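Amuc_1102 (PDB 7DSZ) is of unknown function but adopts an immunoglobulin-like fold related to the archaeal type IV pilus, and may therefore belong to a pilus-like assembly. Local coordinates at residues S33-T38 and R43-P48; L92-E97 and V113-S118. All coordinates share one frame; numbering follows the deposited sequence.

Interaction 1: S33-T38 and R43-P48; sequences SPNVLT and RPLPKP
Pro48 sits against both Ser33 and Asn35. Its CB lies 3.1 Å from Ser33 OG, a close approach of a hydroxyl to a ring carbon, while its CG rests 3.9 Å from Asn35 CB. The Asn35 side chain then runs across the proline ring at about a right angle. With CG anti to the backbone N (chi1 -167°), the amide reaches across to the other arm of the loop, where ND2 comes 4.0 Å from Leu45 CD2. Pro46 O lies 3.9 Å from Asn35 OD1 and 4.0 Å from Asn35 ND2, bonds to neither, and is buried without a polar partner. No hydrogen bond joins 33-38 to 43-48; the contact is van der Waals packing. An alanine at Asn35 would have no amide to set between Pro48 and Leu45, and would probably open a gap beside the Pro46 carbonyl. Further out, backbone bonding of Ser33 with Lys49 and the hydrogen bond from Gln32 NE2 to Pro48 O hold the base together. At the far side, Val36 packs on Val36 of both other subunits. The arrangement is a long, proline-rich connection between two antiparallel strands, 18-32 and 50-63, taking part in the trimer interface.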
ATOM      1  N   SER C  33     -16.268  -8.039  -4.098  1.00 22.59           N
ATOM      2  CA  SER C  33     -15.095  -8.049  -3.242  1.00 30.06           C
ATOM      3  C   SER C  33     -15.395  -8.889  -2.006  1.00 34.13           C
ATOM      4  O   SER C  33     -16.560  -9.087  -1.651  1.00 33.26           O
ATOM      5  CB  SER C  33     -14.688  -6.635  -2.839  1.00 32.04           C
ATOM      6  OG  SER C  33     -15.751  -5.982  -2.181  1.00 35.23           O
ATOM      7  N   PRO C  34     -14.360  -9.419  -1.351  1.00 29.30           N
ATOM      8  CA  PRO C  34     -14.595 -10.308  -0.210  1.00 33.96           C
ATOM      9  C   PRO C  34     -15.312  -9.576   0.913  1.00 30.62           C
ATOM     10  O   PRO C  34     -15.004  -8.425   1.225  1.00 32.01           O
ATOM     11  CB  PRO C  34     -13.180 -10.734   0.198  1.00 33.48           C
ATOM     12  CG  PRO C  34     -12.342 -10.515  -1.027  1.00 33.40           C
ATOM     13  CD  PRO C  34     -12.928  -9.306  -1.680  1.00 29.81           C
ATOM     14  N   ASN C  35     -16.295 -10.251   1.504  1.00 35.40           N
ATOM     15  CA  ASN C  35     -17.037  -9.717   2.644  1.00 41.02           C
ATOM     16  C   ASN C  35     -16.462 -10.381   3.891  1.00 30.44           C
ATOM     17  O   ASN C  35     -16.897 -11.452   4.311  1.00 33.29           O
ATOM     18  CB  ASN C  35     -18.535  -9.961   2.497  1.00 45.79           C
ATOM     19  CG  ASN C  35     -19.347  -9.159   3.485  1.00 51.02           C
ATOM     20  OD1 ASN C  35     -18.804  -8.341   4.233  1.00 52.77           O
ATOM     21  ND2 ASN C  35     -20.657  -9.379   3.495  1.00 65.91           N
ATOM     22  N   VAL C  36     -15.479  -9.720   4.480  1.00 31.19           N
ATOM     23  CA  VAL C  36     -14.667 -10.298   5.542  1.00 25.66           C
ATOM     24  C   VAL C  36     -15.465 -10.315   6.845  1.00 28.72           C
ATOM     25  O   VAL C  36     -16.111  -9.324   7.202  1.00 30.58           O
ATOM     26  CB  VAL C  36     -13.363  -9.501   5.681  1.00 33.21           C
ATOM     27  CG1 VAL C  36     -12.675  -9.802   6.975  1.00 35.64           C
ATOM     28  CG2 VAL C  36     -12.451  -9.799   4.478  1.00 29.23           C
ATOM     29  N   LEU C  37     -15.425 -11.444   7.561  1.00 29.46           N
ATOM     30  CA  LEU C  37     -16.101 -11.550   8.856  1.00 28.42           C
ATOM     31  C   LEU C  37     -15.247 -10.934   9.955  1.00 34.27           C
ATOM     32  O   LEU C  37     -14.023 -11.085   9.962  1.00 30.83           O
ATOM     33  CB  LEU C  37     -16.387 -13.016   9.200  1.00 33.96           C
ATOM     34  CG  LEU C  37     -17.198 -13.873   8.229  1.00 35.82           C
ATOM     35  CD1 LEU C  37     -17.510 -15.233   8.862  1.00 37.86           C
ATOM     36  CD2 LEU C  37     -18.474 -13.160   7.790  1.00 43.04           C
ATOM     37  N   THR C  38     -15.890 -10.241  10.901  1.00 30.13           N
ATOM     38  CA  THR C  38     -15.165  -9.640  12.013  1.00 34.90           C
ATOM     39  C   THR C  38     -15.839  -9.996  13.335  1.00 43.49           C
ATOM     40  O   THR C  38     -17.004 -10.397  13.377  1.00 44.48           O
ATOM     41  CB  THR C  38     -15.053  -8.108  11.883  1.00 42.62           C
ATOM     42  OG1 THR C  38     -16.358  -7.517  11.913  1.00 49.92           O
ATOM     43  CG2 THR C  38     -14.336  -7.715  10.576  1.00 33.54           C
ATOM     44  N   ARG C  43     -22.332  -1.785  12.035  1.00 73.78           N
ATOM     45  CA  ARG C  43     -23.723  -1.532  11.672  1.00 74.11           C
ATOM     46  C   ARG C  43     -23.826  -0.179  10.982  1.00 78.53           C
ATOM     47  O   ARG C  43     -23.560   0.855  11.619  1.00 81.61           O
ATOM     48  CB  ARG C  43     -24.641  -1.574  12.896  1.00 78.09           C
ATOM     49  CG  ARG C  43     -25.165  -2.963  13.226  1.00 72.54           C
ATOM     50  CD  ARG C  43     -26.228  -3.434  12.231  1.00 70.51           C
ATOM     51  NE  ARG C  43     -27.582  -3.068  12.651  1.00 72.77           N
ATOM     52  CZ  ARG C  43     -28.699  -3.643  12.203  1.00 70.67           C
ATOM     53  NH1 ARG C  43     -28.646  -4.632  11.311  1.00 52.45           N
ATOM     54  NH2 ARG C  43     -29.878  -3.231  12.657  1.00 56.10           N
ATOM     55  N   PRO C  44     -24.213  -0.123   9.694  1.00 71.87           N
ATOM     56  CA  PRO C  44     -24.562  -1.296   8.876  1.00 64.66           C
ATOM     57  C   PRO C  44     -23.370  -2.116   8.363  1.00 68.31           C
ATOM     58  O   PRO C  44     -22.240  -1.618   8.311  1.00 64.19           O
ATOM     59  CB  PRO C  44     -25.321  -0.677   7.695  1.00 63.08           C
ATOM     60  CG  PRO C  44     -24.808   0.712   7.597  1.00 59.62           C
ATOM     61  CD  PRO C  44     -24.515   1.145   9.004  1.00 71.46           C
ATOM     62  N   LEU C  45     -23.646  -3.369   8.000  1.00 64.18           N
ATOM     63  CA  LEU C  45     -22.631  -4.235   7.411  1.00 70.38           C
ATOM     64  C   LEU C  45     -22.247  -3.720   6.024  1.00 69.86           C
ATOM     65  O   LEU C  45     -23.119  -3.283   5.265  1.00 61.36           O
ATOM     66  CB  LEU C  45     -23.151  -5.674   7.309  1.00 70.44           C
ATOM     67  CG  LEU C  45     -22.243  -6.783   6.762  1.00 76.25           C
ATOM     68  CD1 LEU C  45     -21.183  -7.178   7.785  1.00 71.45           C
ATOM     69  CD2 LEU C  45     -23.054  -8.001   6.331  1.00 67.49           C
ATOM     70  N   PRO C  46     -20.958  -3.734   5.673  1.00 72.71           N
ATOM     71  CA  PRO C  46     -20.571  -3.340   4.312  1.00 62.81           C
ATOM     72  C   PRO C  46     -21.233  -4.247   3.285  1.00 61.57           C
ATOM     73  O   PRO C  46     -21.357  -5.458   3.484  1.00 65.77           O
ATOM     74  CB  PRO C  46     -19.045  -3.500   4.311  1.00 60.24           C
ATOM     75  CG  PRO C  46     -18.648  -3.414   5.748  1.00 55.06           C
ATOM     76  CD  PRO C  46     -19.786  -4.026   6.519  1.00 67.49           C
ATOM     77  N   LYS C  47     -21.685  -3.645   2.186  1.00 53.59           N
ATOM     78  CA  LYS C  47     -22.317  -4.392   1.102  1.00 57.64           C
ATOM     79  C   LYS C  47     -21.407  -4.332  -0.117  1.00 57.93           C
ATOM     80  O   LYS C  47     -21.541  -3.429  -0.958  1.00 52.97           O
ATOM     81  CB  LYS C  47     -23.706  -3.835   0.784  1.00 57.41           C
ATOM     82  CG  LYS C  47     -24.725  -4.074   1.899  1.00 62.58           C
ATOM     83  CD  LYS C  47     -26.089  -3.495   1.547  1.00 51.16           C
ATOM     84  CE  LYS C  47     -26.644  -4.121   0.272  1.00 49.96           C
ATOM     85  NZ  LYS C  47     -26.928  -5.584   0.438  1.00 45.16           N
ATOM     86  N   PRO C  48     -20.456  -5.261  -0.250  1.00 57.73           N
ATOM     87  CA  PRO C  48     -19.470  -5.169  -1.331  1.00 53.19           C
ATOM     88  C   PRO C  48     -20.124  -5.208  -2.704  1.00 46.60           C
ATOM     89  O   PRO C  48     -21.133  -5.883  -2.919  1.00 47.46           O
ATOM     90  CB  PRO C  48     -18.579  -6.399  -1.105  1.00 47.99           C
ATOM     91  CG  PRO C  48     -18.764  -6.756   0.325  1.00 51.52           C
ATOM     92  CD  PRO C  48     -20.195  -6.408   0.638  1.00 60.11           C
TER

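Interaction 2: L92-E97 and V113-S118; sequences LKLYKE and VYLSPS
Leu94 and Lys96 face Leu115 and Val113, while the ring of Tyr95, between them in sequence, is turned away from 113-118. Over one face of that ring lies Glu97 N, 4.2 Å above the plane and shifted toward the rim. Glu97 OE1 sits at the edge, in the ring plane, and accepts a 2.7 Å hydrogen bond from Tyr95 OH. The hydroxyl reaches the carboxylate on its anti side, 28° out of the carboxylate plane. The ring also meets that of Tyr79, the two planes inclined at about 50°, on strand 70-83.

The contact itself is aliphatic. Leu94 CD1 touches the forked end of Leu115, 4.0 Å from Leu115 CD2 and almost as near its CD1, with the two side chains at about a right angle. In one of two Val113 conformers Lys96 CG lies 3.9 Å from Val113 CG1, the side chains sliding past each other, so this half is less certain. A bend in the lysine chain (chi2 69°) turns it after this methylene, and its ammonium ends in a salt bridge with Glu182. Leu177 lies against Leu115, and Phe78 and Phe54 against Val113.

No hydrogen bond crosses between the segments, and the CA atoms are 9.9 Å apart for Leu94 and Leu115, narrowing to 7.7 Å for Lys96 and Val113. The strands are therefore packed through their side chains: 92-97 bonds to strand 70-83, and Val113 to Phe54 of strand 50-63. This is consistent with the face-to-face packing of a beta sandwich, as in the immunoglobulin-like fold. Beyond the strand, Ser116 N-caps helix 117-124 through its OG and Ser119 N. The chemistry implies that apolar burial, clearest at Leu94 and Leu115, joins the two sheets here, with the lysine giving its charge to Glu182.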
ATOM      1  N   LEU C  92     -11.203   5.724 -24.324  1.00 29.16           N
ATOM      2  CA  LEU C  92     -10.185   5.870 -23.295  1.00 25.33           C
ATOM      3  C   LEU C  92      -9.276   4.648 -23.328  1.00 22.06           C
ATOM      4  O   LEU C  92      -9.763   3.522 -23.372  1.00 26.90           O
ATOM      5  CB  LEU C  92     -10.822   6.006 -21.909  1.00 24.77           C
ATOM      6  CG  LEU C  92     -11.688   7.256 -21.749  1.00 27.99           C
ATOM      7  CD1 LEU C  92     -12.324   7.294 -20.369  1.00 29.45           C
ATOM      8  CD2 LEU C  92     -10.847   8.509 -22.012  1.00 27.88           C
ATOM      9  N   LYS C  93      -7.973   4.875 -23.317  1.00 26.90           N
ATOM     10  CA  LYS C  93      -6.998   3.794 -23.228  1.00 26.73           C
ATOM     11  C   LYS C  93      -6.447   3.768 -21.809  1.00 21.71           C
ATOM     12  O   LYS C  93      -5.826   4.738 -21.360  1.00 24.84           O
ATOM     13  CB  LYS C  93      -5.879   3.968 -24.250  1.00 26.38           C
ATOM     14  CG  LYS C  93      -4.845   2.850 -24.213  1.00 27.17           C
ATOM     15  CD  LYS C  93      -3.972   2.829 -25.461  1.00 30.95           C
ATOM     16  CE  LYS C  93      -3.188   4.127 -25.607  1.00 29.33           C
ATOM     17  NZ  LYS C  93      -2.336   4.130 -26.841  1.00 32.53           N
ATOM     18  N   LEU C  94      -6.700   2.668 -21.104  1.00 22.56           N
ATOM     19  CA  LEU C  94      -6.255   2.472 -19.733  1.00 19.92           C
ATOM     20  C   LEU C  94      -5.039   1.556 -19.741  1.00 20.82           C
ATOM     21  O   LEU C  94      -5.035   0.533 -20.432  1.00 20.82           O
ATOM     22  CB  LEU C  94      -7.368   1.853 -18.888  1.00 20.13           C
ATOM     23  CG  LEU C  94      -8.754   2.467 -19.074  1.00 23.30           C
ATOM     24  CD1 LEU C  94      -9.720   1.793 -18.103  1.00 21.48           C
ATOM     25  CD2 LEU C  94      -8.724   3.994 -18.878  1.00 21.44           C
ATOM     26  N   TYR C  95      -4.016   1.922 -18.980  1.00 19.00           N
ATOM     27  CA  TYR C  95      -2.742   1.215 -19.016  1.00 18.73           C
ATOM     28  C   TYR C  95      -2.293   0.847 -17.615  1.00 20.46           C
ATOM     29  O   TYR C  95      -2.451   1.637 -16.677  1.00 22.01           O
ATOM     30  CB  TYR C  95      -1.679   2.082 -19.666  1.00 21.52           C
ATOM     31  CG  TYR C  95      -0.254   1.564 -19.574  1.00 20.28           C
ATOM     32  CD1 TYR C  95       0.203   0.587 -20.458  1.00 22.58           C
ATOM     33  CD2 TYR C  95       0.646   2.091 -18.657  1.00 24.34           C
ATOM     34  CE1 TYR C  95       1.519   0.134 -20.418  1.00 21.53           C
ATOM     35  CE2 TYR C  95       1.966   1.639 -18.603  1.00 26.01           C
ATOM     36  CZ  TYR C  95       2.381   0.651 -19.484  1.00 25.81           C
ATOM     37  OH  TYR C  95       3.677   0.209 -19.449  1.00 31.84           O
ATOM     38  N   LYS C  96      -1.698  -0.337 -17.479  1.00 18.24           N
ATOM     39  CA  LYS C  96      -1.115  -0.719 -16.200  1.00 15.61           C
ATOM     40  C   LYS C  96       0.076  -1.638 -16.421  1.00 17.76           C
ATOM     41  O   LYS C  96      -0.014  -2.581 -17.211  1.00 19.20           O
ATOM     42  CB  LYS C  96      -2.157  -1.416 -15.324  1.00 17.16           C
ATOM     43  CG  LYS C  96      -1.640  -1.797 -13.949  1.00 17.75           C
ATOM     44  CD  LYS C  96      -1.400  -0.558 -13.093  1.00 18.28           C
ATOM     45  CE  LYS C  96      -1.310  -0.933 -11.615  1.00 21.43           C
ATOM     46  NZ  LYS C  96      -1.254   0.298 -10.745  1.00 24.31           N
ATOM     47  N   GLU C  97       1.172  -1.362 -15.714  1.00 16.25           N
ATOM     48  CA  GLU C  97       2.320  -2.260 -15.614  1.00 17.98           C
ATOM     49  C   GLU C  97       2.252  -3.018 -14.297  1.00 18.85           C
ATOM     50  O   GLU C  97       2.103  -2.402 -13.233  1.00 19.58           O
ATOM     51  CB  GLU C  97       3.639  -1.494 -15.657  1.00 24.24           C
ATOM     52  CG  GLU C  97       4.208  -1.285 -17.014  1.00 37.43           C
ATOM     53  CD  GLU C  97       5.480  -0.443 -16.982  1.00 48.58           C
ATOM     54  OE1 GLU C  97       5.475   0.678 -17.551  1.00 41.66           O
ATOM     55  OE2 GLU C  97       6.470  -0.910 -16.371  1.00 43.12           O
ATOM     56  N   VAL C 113      -5.423  -7.699 -13.619  1.00 17.10           N
ATOM     57  CA  VAL C 113      -5.568  -6.280 -13.292  0.50 14.80           C
ATOM     58  C   VAL C 113      -7.042  -6.023 -13.059  1.00 14.07           C
ATOM     59  O   VAL C 113      -7.902  -6.819 -13.443  1.00 16.03           O
ATOM     60  CB  VAL C 113      -5.053  -5.302 -14.377  0.50 15.83           C
ATOM     61  CG1 VAL C 113      -3.553  -5.189 -14.318  0.50 17.47           C
ATOM     62  CG2 VAL C 113      -5.555  -5.716 -15.755  0.50 13.93           C
ATOM     63  N   TYR C 114      -7.347  -4.899 -12.398  1.00 16.45           N
ATOM     64  CA  TYR C 114      -8.691  -4.675 -11.882  1.00 15.03           C
ATOM     65  C   TYR C 114      -9.159  -3.251 -12.144  1.00 16.72           C
ATOM     66  O   TYR C 114      -8.362  -2.313 -12.162  1.00 18.48           O
ATOM     67  CB  TYR C 114      -8.764  -4.925 -10.355  1.00 14.35           C
ATOM     68  CG  TYR C 114      -8.235  -6.302  -9.972  1.00 13.60           C
ATOM     69  CD1 TYR C 114      -6.870  -6.568  -9.979  1.00 15.72           C
ATOM     70  CD2 TYR C 114      -9.109  -7.336  -9.635  1.00 17.31           C
ATOM     71  CE1 TYR C 114      -6.382  -7.820  -9.681  1.00 16.48           C
ATOM     72  CE2 TYR C 114      -8.626  -8.608  -9.308  1.00 18.24           C
ATOM     73  CZ  TYR C 114      -7.253  -8.837  -9.338  1.00 17.82           C
ATOM     74  OH  TYR C 114      -6.741 -10.096  -9.026  1.00 15.78           O
ATOM     75  N   LEU C 115     -10.477  -3.096 -12.278  1.00 17.35           N
ATOM     76  CA  LEU C 115     -11.126  -1.792 -12.190  1.00 17.31           C
ATOM     77  C   LEU C 115     -12.094  -1.794 -11.011  1.00 17.65           C
ATOM     78  O   LEU C 115     -12.791  -2.785 -10.766  1.00 18.13           O
ATOM     79  CB  LEU C 115     -11.873  -1.449 -13.496  1.00 17.57           C
ATOM     80  CG  LEU C 115     -11.007  -1.048 -14.690  1.00 20.12           C
ATOM     81  CD1 LEU C 115     -11.905  -0.951 -15.948  1.00 18.18           C
ATOM     82  CD2 LEU C 115     -10.201   0.269 -14.455  1.00 17.05           C
ATOM     83  N   SER C 116     -12.140  -0.680 -10.275  1.00 15.01           N
ATOM     84  CA  SER C 116     -12.988  -0.578  -9.103  1.00 16.31           C
ATOM     85  C   SER C 116     -14.466  -0.552  -9.494  1.00 17.58           C
ATOM     86  O   SER C 116     -14.810  -0.284 -10.650  1.00 18.91           O
ATOM     87  CB  SER C 116     -12.664   0.702  -8.334  1.00 17.92           C
ATOM     88  OG  SER C 116     -13.080   1.821  -9.112  1.00 17.48           O
ATOM     89  N   PRO C 117     -15.362  -0.795  -8.535  1.00 17.58           N
ATOM     90  CA  PRO C 117     -16.797  -0.645  -8.842  1.00 17.81           C
ATOM     91  C   PRO C 117     -17.155   0.742  -9.343  1.00 20.80           C
ATOM     92  O   PRO C 117     -17.990   0.866 -10.245  1.00 22.29           O
ATOM     93  CB  PRO C 117     -17.475  -0.968  -7.507  1.00 24.42           C
ATOM     94  CG  PRO C 117     -16.501  -1.895  -6.809  1.00 22.38           C
ATOM     95  CD  PRO C 117     -15.139  -1.336  -7.176  1.00 18.11           C
ATOM     96  N   SER C 118     -16.522   1.794  -8.821  1.00 18.88           N
ATOM     97  CA  SER C 118     -16.889   3.131  -9.292  1.00 19.67           C
ATOM     98  C   SER C 118     -16.383   3.390 -10.706  1.00 21.77           C
ATOM     99  O   SER C 118     -17.065   4.058 -11.492  1.00 19.86           O
ATOM    100  CB  SER C 118     -16.384   4.198  -8.310  1.00 20.09           C
ATOM    101  OG  SER C 118     -14.969   4.316  -8.315  1.00 20.37           O
TER

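Overall arrangement
Interaction 1 comes first along the chain and is complete before interaction 2 begins. Their centres are about 24 Å apart and their nearest atoms about 6 Å, without touching. The three-stranded sheet links them: the loop of interaction 1 connects strands 18-32 and 50-63, and strand 109-115, which carries half of interaction 2, pairs with 50-63. Interaction 2 then joins this sheet to the larger one through strand 91-104. The centre of interaction 2 lies about 8 Å from that of the chain, between the sheets, and that of interaction 1 about 25 Å. Both reach the second subunit, interaction 1 through its loop and interaction 2 through the turn and helix start after strand 109-115.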